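Local coordinates for protein Obg-like ATPase 1 (Schizosaccharomyces pombe, PDB 1NI3) that hydrolyses ATP, and GTP with lower efficiency, and negatively regulates the G2/M transition of the cell cycle, at residues 186-191 and 210-215; 201-206 and 219-224; 346-351 and 368-373. One frame throughout, in Å; residues are numbered along the deposited sequence.

In the fold
Interactions 1 and 2 belong to the OBG-type G region and interaction 3 to the TGS range. The first two alternate along the chain: helix 179-199 runs from 186-191 toward the loop holding 201-206, and helix 210-217 runs from 210-215 toward the loop holding 219-224. Their centres are about 12 Å apart: interaction 1 joins the two helices, and interaction 2 joins the loops that follow them. Interaction 3 lies in series after both, its centre about 40 Å from that of interaction 1 and about 39 Å from that of interaction 2; its nearest atoms are about 24 Å and 30 Å away. All three lie away from the predicted ATP site.

Interaction 1 of 3, residues 186-191 and 210-215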
loop_
_atom_site.group_PDB
_atom_site.type_symbol
_atom_site.label_atom_id
_atom_site.label_comp_id
_atom_site.label_asym_id
_atom_site.label_seq_id
_atom_site.Cartn_x
_atom_site.Cartn_y
_atom_site.Cartn_z
ATOM N N GLN A 186 28.911 -4.031 -7.393
ATOM C CA GLN A 186 29.536 -3.786 -6.103
ATOM C C GLN A 186 29.693 -2.286 -5.880
ATOM O O GLN A 186 29.534 -1.798 -4.764
ATOM C CB GLN A 186 30.902 -4.485 -6.047
ATOM C CG GLN A 186 31.591 -4.417 -4.691
ATOM C CD GLN A 186 32.549 -5.578 -4.457
ATOM O OE1 GLN A 186 33.247 -5.625 -3.445
ATOM N NE2 GLN A 186 32.568 -6.532 -5.382
ATOM N N ALA A 187 29.995 -1.552 -6.944
ATOM C CA ALA A 187 30.159 -0.111 -6.824
ATOM C C ALA A 187 28.819 0.521 -6.432
ATOM O O ALA A 187 28.778 1.499 -5.675
ATOM C CB ALA A 187 30.641 0.472 -8.135
ATOM N N ILE A 188 27.731 -0.052 -6.947
ATOM C CA ILE A 188 26.385 0.427 -6.676
ATOM C C ILE A 188 25.959 0.030 -5.268
ATOM O O ILE A 188 25.477 0.866 -4.501
ATOM C CB ILE A 188 25.402 -0.152 -7.697
ATOM C CG1 ILE A 188 25.794 0.341 -9.087
ATOM C CG2 ILE A 188 23.969 0.233 -7.337
ATOM C CD1 ILE A 188 24.972 -0.228 -10.213
ATOM N N ILE A 189 26.130 -1.244 -4.924
ATOM C CA ILE A 189 25.770 -1.681 -3.591
ATOM C C ILE A 189 26.492 -0.772 -2.607
ATOM O O ILE A 189 25.978 -0.458 -1.532
ATOM C CB ILE A 189 26.190 -3.144 -3.332
ATOM C CG1 ILE A 189 25.052 -4.087 -3.709
ATOM C CG2 ILE A 189 26.568 -3.328 -1.856
ATOM C CD1 ILE A 189 24.644 -4.010 -5.134
ATOM N N GLU A 190 27.693 -0.354 -2.992
ATOM C CA GLU A 190 28.510 0.521 -2.168
ATOM C C GLU A 190 27.752 1.818 -1.892
ATOM O O GLU A 190 27.684 2.275 -0.751
ATOM C CB GLU A 190 29.818 0.833 -2.890
ATOM C CG GLU A 190 30.994 1.148 -1.974
ATOM C CD GLU A 190 31.387 -0.039 -1.120
ATOM O OE1 GLU A 190 30.969 -0.092 0.061
ATOM O OE2 GLU A 190 32.108 -0.925 -1.635
ATOM N N LYS A 191 27.193 2.409 -2.945
ATOM C CA LYS A 191 26.424 3.645 -2.817
ATOM C C LYS A 191 25.198 3.406 -1.945
ATOM O O LYS A 191 24.845 4.247 -1.125
ATOM C CB LYS A 191 25.970 4.144 -4.196
ATOM C CG LYS A 191 27.059 4.774 -5.056
ATOM C CD LYS A 191 26.509 5.195 -6.429
ATOM C CE LYS A 191 25.328 6.157 -6.312
ATOM N NZ LYS A 191 24.676 6.394 -7.630
ATOM N N ASN A 210 17.440 3.684 -13.276
ATOM C CA ASN A 210 16.667 2.468 -13.484
ATOM C C ASN A 210 17.480 1.221 -13.128
ATOM O O ASN A 210 16.970 0.299 -12.483
ATOM C CB ASN A 210 16.157 2.409 -14.928
ATOM C CG ASN A 210 15.008 3.369 -15.172
ATOM O OD1 ASN A 210 14.346 3.331 -16.215
ATOM N ND2 ASN A 210 14.761 4.237 -14.202
ATOM N N ARG A 211 18.747 1.201 -13.527
ATOM C CA ARG A 211 19.624 0.078 -13.222
ATOM C C ARG A 211 19.792 -0.081 -11.718
ATOM O O ARG A 211 19.685 -1.181 -11.188
ATOM C CB ARG A 211 20.993 0.313 -13.857
ATOM C CG ARG A 211 22.035 -0.712 -13.472
ATOM C CD ARG A 211 21.639 -2.084 -13.962
ATOM N NE ARG A 211 22.720 -3.036 -13.760
ATOM C CZ ARG A 211 22.569 -4.220 -13.183
ATOM N NH1 ARG A 211 21.374 -4.601 -12.749
ATOM N NH2 ARG A 211 23.619 -5.018 -13.034
ATOM N N GLU A 212 20.075 1.027 -11.046
ATOM C CA GLU A 212 20.277 1.027 -9.603
ATOM C C GLU A 212 19.018 0.592 -8.879
ATOM O O GLU A 212 19.074 -0.137 -7.885
ATOM C CB GLU A 212 20.684 2.417 -9.141
ATOM C CG GLU A 212 22.011 2.833 -9.715
ATOM C CD GLU A 212 22.356 4.265 -9.406
ATOM O OE1 GLU A 212 23.546 4.624 -9.499
ATOM O OE2 GLU A 212 21.443 5.042 -9.065
ATOM N N VAL A 213 17.873 1.037 -9.378
ATOM C CA VAL A 213 16.607 0.658 -8.769
ATOM C C VAL A 213 16.461 -0.851 -8.899
ATOM O O VAL A 213 16.045 -1.541 -7.965
ATOM C CB VAL A 213 15.426 1.362 -9.470
ATOM C CG1 VAL A 213 14.123 0.641 -9.149
ATOM C CG2 VAL A 213 15.341 2.808 -9.013
ATOM N N GLU A 214 16.825 -1.349 -10.071
ATOM C CA GLU A 214 16.757 -2.769 -10.359
ATOM C C GLU A 214 17.571 -3.565 -9.349
ATOM O O GLU A 214 17.079 -4.512 -8.731
ATOM C CB GLU A 214 17.293 -3.004 -11.760
ATOM C CG GLU A 214 17.171 -4.404 -12.252
ATOM C CD GLU A 214 17.709 -4.541 -13.637
ATOM O OE1 GLU A 214 18.895 -4.195 -13.829
ATOM O OE2 GLU A 214 16.944 -4.964 -14.532
ATOM N N ILE A 215 18.827 -3.177 -9.183
ATOM C CA ILE A 215 19.692 -3.871 -8.239
ATOM C C ILE A 215 19.089 -3.802 -6.852
ATOM O O ILE A 215 18.866 -4.823 -6.217
ATOM C CB ILE A 215 21.090 -3.252 -8.212
ATOM C CG1 ILE A 215 21.776 -3.521 -9.554
ATOM C CG2 ILE A 215 21.898 -3.823 -7.051
ATOM C CD1 ILE A 215 23.126 -2.903 -9.699
#
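Lys191 reaches across to Glu212, its NZ donating to OE1 at 2.8 Å in a salt bridge. The ammonium meets OE1 on the syn side, 33° out of the carboxylate plane, and the two side chains cross at about a right angle. A bend at chi3 of Lys191 (57°) places CE, from which NZ extends to the acid. Next to this ionic pair are apolar contacts. Ile188 turns its CD1 onto CD1 of Ile215 (3.3 Å), while its CG2 lies 4.0 Å from CG of Glu212, so the methylene part of the glutamate is packed as well as its charge. CD1 of Ile189 also meets CG2 of Ile215 at 3.4 Å.

The second shell holds these groups in place. OE2 of Glu212 accepts a hydrogen bond from the backbone N of Ser209, just before helix 210-217. Ile215 CD1 also covers one face of the Arg211 guanidinium, 3.8 Å above its centre, while Arg211 NH1 pairs with Glu214 OE1 at 2.7 Å. Ile189 is backed by Leu163 of helix 140-168.

An alanine in place of Glu212 would probably leave Lys191 NZ without this counter-charge and Ser209 N without its carboxylate partner, and open a gap beside Ile188 CG2. The local helix axes approach to 10.4 Å at a crossing angle of -80°, so the touching surface is short: three isoleucines join helices 179-199 and 210-217, and one carboxylate serves both a helix start and the lysine across the junction.

Interaction 2 of 3, residues 201-206 and 219-224; sequences QPIRKG and LYLLTA
The backbone N of Arg204 donates to the carbonyl O of Thr223 at 3.1 Å, the sole hydrogen bond between 201-206 and 219-224. The angle at the hydrogen is 152°, so the bond is fairly straight, and the donor is tilted 20° from the carbonyl plane. Arg204 adds side-chain carbon to the same region: its CB lies 3.3 Å from the O of Ala224, and chi1 of 70° sets CG between the backbone N and the carbonyl carbon, 3.7 Å from the O of Thr223.

Apolar atoms pack beside this bond. Thr223 presents its CG2 to CB of Ile203 at 3.4 Å, the two side chains crossing at about a right angle. The CG2 branch of Ile203 continues the packing, reaching CB of Ala224 at 3.7 Å and CD1 of Leu221 at 4.1 Å. Both segments enter short 3-10 turns here, 203-205 and 222-224, and the bond from Arg204 N joins one turn to the other, and with them the loops that flank helix 210-217 at its start and end.

Several backbone polar atoms find partners just outside the two segments. The carboxylate of Asp155 accepts from the N of Leu222 and the N of Thr223, gripping the start of the second turn, while the indole NE1 atoms of Trp14 and Trp208 donate to the O of Ala224 and the O of Ile203. Helix 140-168 backs Thr223 through Leu152, helix 179-199 presents Val192 to Ile203 and Leu196 to Thr223, and the chain beyond Ala224 leads into strand 227-232 of the large mixed sheet.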
loop_
_atom_site.group_PDB
_atom_site.type_symbol
_atom_site.label_atom_id
_atom_site.label_comp_id
_atom_site.label_asym_id
_atom_site.label_seq_id
_atom_site.Cartn_x
_atom_site.Cartn_y
_atom_site.Cartn_z
ATOM N N GLN A 201 19.236 8.233 5.311
ATOM C CA GLN A 201 17.832 8.319 4.883
ATOM C C GLN A 201 17.352 7.040 4.184
ATOM O O GLN A 201 18.136 6.351 3.529
ATOM C CB GLN A 201 17.624 9.500 3.932
ATOM C CG GLN A 201 17.477 10.836 4.626
ATOM C CD GLN A 201 16.610 11.809 3.837
ATOM O OE1 GLN A 201 15.430 11.546 3.588
ATOM N NE2 GLN A 201 17.190 12.940 3.448
ATOM N N PRO A 202 16.056 6.711 4.315
ATOM C CA PRO A 202 15.526 5.506 3.675
ATOM C C PRO A 202 15.841 5.463 2.189
ATOM O O PRO A 202 15.677 6.451 1.474
ATOM C CB PRO A 202 14.031 5.569 3.986
ATOM C CG PRO A 202 13.785 7.002 4.313
ATOM C CD PRO A 202 15.005 7.404 5.073
ATOM N N ILE A 203 16.309 4.303 1.739
ATOM C CA ILE A 203 16.705 4.089 0.348
ATOM C C ILE A 203 15.640 4.523 -0.673
ATOM O O ILE A 203 15.969 4.976 -1.779
ATOM C CB ILE A 203 17.076 2.591 0.107
ATOM C CG1 ILE A 203 18.170 2.493 -0.949
ATOM C CG2 ILE A 203 15.855 1.791 -0.309
ATOM C CD1 ILE A 203 19.520 3.029 -0.477
ATOM N N ARG A 204 14.368 4.406 -0.304
ATOM C CA ARG A 204 13.307 4.782 -1.219
ATOM C C ARG A 204 13.348 6.275 -1.535
ATOM O O ARG A 204 12.647 6.746 -2.433
ATOM C CB ARG A 204 11.954 4.430 -0.623
ATOM C CG ARG A 204 11.535 5.263 0.556
ATOM C CD ARG A 204 10.070 5.021 0.817
ATOM N NE ARG A 204 9.570 5.814 1.927
ATOM C CZ ARG A 204 9.695 5.468 3.200
ATOM N NH1 ARG A 204 10.300 4.331 3.527
ATOM N NH2 ARG A 204 9.217 6.260 4.150
ATOM N N LYS A 205 14.180 7.015 -0.807
ATOM C CA LYS A 205 14.286 8.455 -1.004
ATOM C C LYS A 205 15.462 8.910 -1.859
ATOM O O LYS A 205 15.535 10.075 -2.254
ATOM C CB LYS A 205 14.343 9.156 0.354
ATOM C CG LYS A 205 13.164 8.840 1.260
ATOM C CD LYS A 205 11.853 9.356 0.683
ATOM C CE LYS A 205 10.680 9.089 1.623
ATOM N NZ LYS A 205 9.379 9.476 1.011
ATOM N N GLY A 206 16.380 7.997 -2.143
ATOM C CA GLY A 206 17.528 8.361 -2.944
ATOM C C GLY A 206 17.121 8.640 -4.370
ATOM O O GLY A 206 15.977 8.415 -4.760
ATOM N N LEU A 219 17.407 -6.563 -3.275
ATOM C CA LEU A 219 17.811 -6.635 -1.878
ATOM C C LEU A 219 16.645 -6.628 -0.898
ATOM O O LEU A 219 16.835 -6.788 0.312
ATOM C CB LEU A 219 18.749 -5.482 -1.538
ATOM C CG LEU A 219 19.986 -5.331 -2.420
ATOM C CD1 LEU A 219 20.782 -4.132 -1.951
ATOM C CD2 LEU A 219 20.819 -6.595 -2.366
ATOM N N TYR A 220 15.442 -6.439 -1.427
ATOM C CA TYR A 220 14.228 -6.404 -0.618
ATOM C C TYR A 220 14.415 -5.632 0.690
ATOM O O TYR A 220 13.992 -6.076 1.766
ATOM C CB TYR A 220 13.759 -7.837 -0.343
ATOM C CG TYR A 220 13.627 -8.637 -1.609
ATOM C CD1 TYR A 220 14.751 -9.135 -2.249
ATOM C CD2 TYR A 220 12.384 -8.812 -2.228
ATOM C CE1 TYR A 220 14.648 -9.779 -3.468
ATOM C CE2 TYR A 220 12.276 -9.456 -3.456
ATOM C CZ TYR A 220 13.417 -9.937 -4.071
ATOM O OH TYR A 220 13.330 -10.572 -5.287
ATOM N N LEU A 221 15.036 -4.461 0.590
ATOM C CA LEU A 221 15.298 -3.642 1.771
ATOM C C LEU A 221 14.026 -3.159 2.461
ATOM O O LEU A 221 13.027 -2.864 1.815
ATOM C CB LEU A 221 16.155 -2.434 1.388
ATOM C CG LEU A 221 17.495 -2.768 0.730
ATOM C CD1 LEU A 221 18.242 -1.495 0.393
ATOM C CD2 LEU A 221 18.308 -3.634 1.670
ATOM N N LEU A 222 14.078 -3.090 3.782
ATOM C CA LEU A 222 12.948 -2.634 4.564
ATOM C C LEU A 222 12.651 -1.189 4.190
ATOM O O LEU A 222 11.507 -0.791 3.947
ATOM C CB LEU A 222 13.288 -2.703 6.053
ATOM C CG LEU A 222 12.992 -4.032 6.742
ATOM C CD1 LEU A 222 13.853 -4.185 7.975
ATOM C CD2 LEU A 222 11.512 -4.095 7.095
ATOM N N THR A 223 13.730 -0.424 4.124
ATOM C CA THR A 223 13.715 1.000 3.824
ATOM C C THR A 223 13.397 1.346 2.350
ATOM O O THR A 223 13.506 2.509 1.936
ATOM C CB THR A 223 15.080 1.601 4.265
ATOM O OG1 THR A 223 14.910 2.950 4.695
ATOM C CG2 THR A 223 16.101 1.536 3.143
ATOM N N ALA A 224 12.991 0.336 1.579
ATOM C CA ALA A 224 12.617 0.509 0.185
ATOM C C ALA A 224 11.107 0.672 0.071
ATOM O O ALA A 224 10.623 1.385 -0.785
ATOM C CB ALA A 224 13.074 -0.698 -0.628
#

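Interaction 3 of 3, residues 346-351 and 368-373; sequences VGEIMH and GKYLTK
The TGS region, related to the ubiquitin-like folds, contains a small three-stranded antiparallel sheet, and this contact is its pairing of strand 346-350 with strand 372-374. Strand 346-350 is the middle one, with 384-386 along its other side, and the connection between the paired strands is mostly helical. Gly347 and Lys373 form a hydrogen-bonded pair: Gly347 N donates to Lys373 O at 2.7 Å and Lys373 N to Gly347 O at 2.8 Å. Glu348 faces Thr372 as the adjoining non-hydrogen-bonded pair. Beyond it one hydrogen bond continues, Ile349 N to Leu371 O at 3.2 Å, with the donor 44° above the carbonyl plane; the reverse pair, Leu371 N and Ile349 O, is too poorly angled to bond.

Tyr370 OH donates to Glu348 OE1 at 2.7 Å, using the anti lone pair of an oxygen that lies in the plane of the tyrosine ring at its edge. CG of Tyr370 is anti to the backbone N (chi1 -169°), which starts the ring on its course toward Glu348. The same OE1 has a weak second bond from His386 ND1, so strand 384-386 shares the acid. The CD1 side of the ring, across from the CE2 side that borders Glu348, meets the selenium of Met350, a selenomethionine, in a Met-aromatic contact, SE lying 5.3 Å from the ring centroid and 83° off the normal. Arg365 adds a cation-pi partner to Tyr370.

CB of Ile349 lies 4.1 Å from CD of Lys373, and Leu371 CD1 sits 3.9 Å above the His351 ring plane, offset toward its rim in a CH-pi contact.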
loop_
_atom_site.group_PDB
_atom_site.type_symbol
_atom_site.label_atom_id
_atom_site.label_comp_id
_atom_site.label_asym_id
_atom_site.label_seq_id
_atom_site.Cartn_x
_atom_site.Cartn_y
_atom_site.Cartn_z
ATOM N N VAL A 346 -6.289 -9.959 -29.551
ATOM C CA VAL A 346 -6.914 -8.660 -29.377
ATOM C C VAL A 346 -7.893 -8.725 -28.211
ATOM O O VAL A 346 -8.236 -9.805 -27.720
ATOM C CB VAL A 346 -7.674 -8.220 -30.647
ATOM C CG1 VAL A 346 -6.702 -7.617 -31.653
ATOM C CG2 VAL A 346 -8.393 -9.412 -31.256
ATOM N N GLY A 347 -8.322 -7.554 -27.760
ATOM C CA GLY A 347 -9.265 -7.466 -26.668
ATOM C C GLY A 347 -10.150 -6.268 -26.933
ATOM O O GLY A 347 -9.774 -5.367 -27.689
ATOM N N GLU A 348 -11.324 -6.255 -26.310
ATOM C CA GLU A 348 -12.277 -5.164 -26.470
ATOM C C GLU A 348 -12.321 -4.265 -25.245
ATOM O O GLU A 348 -12.794 -4.667 -24.183
ATOM C CB GLU A 348 -13.666 -5.736 -26.785
ATOM C CG GLU A 348 -13.884 -6.016 -28.267
ATOM C CD GLU A 348 -14.647 -7.296 -28.522
ATOM O OE1 GLU A 348 -15.775 -7.442 -28.007
ATOM O OE2 GLU A 348 -14.116 -8.159 -29.253
ATOM N N ILE A 349 -11.817 -3.044 -25.417
ATOM C CA ILE A 349 -11.758 -2.045 -24.353
ATOM C C ILE A 349 -12.814 -0.966 -24.530
ATOM O O ILE A 349 -13.217 -0.646 -25.647
ATOM C CB ILE A 349 -10.360 -1.364 -24.298
ATOM C CG1 ILE A 349 -9.461 -2.100 -23.306
ATOM C CG2 ILE A 349 -10.483 0.102 -23.907
ATOM C CD1 ILE A 349 -9.172 -3.542 -23.682
HETATM N N MSE A 350 -13.242 -0.389 -23.418
HETATM C CA MSE A 350 -14.257 0.644 -23.454
HETATM C C MSE A 350 -13.954 1.589 -22.281
HETATM O O MSE A 350 -14.422 1.385 -21.165
HETATM C CB MSE A 350 -15.623 -0.048 -23.345
HETATM C CG MSE A 350 -16.846 0.837 -23.461
HETATM SE SE MSE A 350 -18.523 -0.174 -23.655
HETATM C CE MSE A 350 -18.101 -1.799 -22.680
ATOM N N HIS A 351 -13.134 2.604 -22.552
ATOM C CA HIS A 351 -12.723 3.583 -21.545
ATOM C C HIS A 351 -13.892 4.039 -20.702
ATOM O O HIS A 351 -14.938 4.412 -21.226
ATOM C CB HIS A 351 -12.058 4.803 -22.196
ATOM C CG HIS A 351 -10.773 4.487 -22.889
ATOM N ND1 HIS A 351 -10.221 3.227 -22.901
ATOM C CD2 HIS A 351 -9.918 5.277 -23.597
ATOM C CE1 HIS A 351 -9.087 3.245 -23.580
ATOM N NE2 HIS A 351 -8.886 4.481 -24.012
ATOM N N GLY A 368 -18.193 4.467 -32.213
ATOM C CA GLY A 368 -16.852 3.945 -32.419
ATOM C C GLY A 368 -16.045 3.732 -31.151
ATOM O O GLY A 368 -14.978 3.103 -31.179
ATOM N N LYS A 369 -16.550 4.257 -30.036
ATOM C CA LYS A 369 -15.871 4.139 -28.755
ATOM C C LYS A 369 -15.759 2.713 -28.225
ATOM O O LYS A 369 -15.397 2.516 -27.067
ATOM C CB LYS A 369 -16.554 5.037 -27.723
ATOM C CG LYS A 369 -15.920 6.423 -27.616
ATOM C CD LYS A 369 -15.754 7.088 -28.984
ATOM C CE LYS A 369 -14.682 8.199 -28.960
ATOM N NZ LYS A 369 -14.964 9.341 -28.024
ATOM N N TYR A 370 -16.066 1.716 -29.048
ATOM C CA TYR A 370 -15.907 0.342 -28.586
ATOM C C TYR A 370 -14.605 -0.153 -29.180
ATOM O O TYR A 370 -14.573 -1.103 -29.968
ATOM C CB TYR A 370 -17.047 -0.550 -29.053
ATOM C CG TYR A 370 -17.063 -1.912 -28.372
ATOM C CD1 TYR A 370 -17.570 -2.067 -27.081
ATOM C CD2 TYR A 370 -16.621 -3.051 -29.042
ATOM C CE1 TYR A 370 -17.644 -3.325 -26.482
ATOM C CE2 TYR A 370 -16.681 -4.312 -28.456
ATOM C CZ TYR A 370 -17.203 -4.448 -27.181
ATOM O OH TYR A 370 -17.311 -5.701 -26.627
ATOM N N LEU A 371 -13.532 0.520 -28.787
ATOM C CA LEU A 371 -12.180 0.228 -29.252
ATOM C C LEU A 371 -11.756 -1.243 -29.206
ATOM O O LEU A 371 -12.294 -2.043 -28.440
ATOM C CB LEU A 371 -11.198 1.064 -28.436
ATOM C CG LEU A 371 -11.654 2.512 -28.170
ATOM C CD1 LEU A 371 -10.570 3.245 -27.400
ATOM C CD2 LEU A 371 -11.950 3.243 -29.483
ATOM N N THR A 372 -10.783 -1.590 -30.045
ATOM C CA THR A 372 -10.245 -2.951 -30.095
ATOM C C THR A 372 -8.734 -2.883 -29.960
ATOM O O THR A 372 -8.043 -2.500 -30.904
ATOM C CB THR A 372 -10.543 -3.668 -31.426
ATOM O OG1 THR A 372 -11.955 -3.841 -31.571
ATOM C CG2 THR A 372 -9.863 -5.047 -31.447
ATOM N N LYS A 373 -8.224 -3.262 -28.795
ATOM C CA LYS A 373 -6.790 -3.214 -28.574
ATOM C C LYS A 373 -6.079 -4.546 -28.709
ATOM O O LYS A 373 -6.677 -5.609 -28.526
ATOM C CB LYS A 373 -6.473 -2.586 -27.215
ATOM C CG LYS A 373 -6.419 -1.068 -27.264
ATOM C CD LYS A 373 -7.799 -0.451 -27.380
ATOM C CE LYS A 373 -7.696 0.955 -27.945
ATOM N NZ LYS A 373 -6.556 1.708 -27.349
#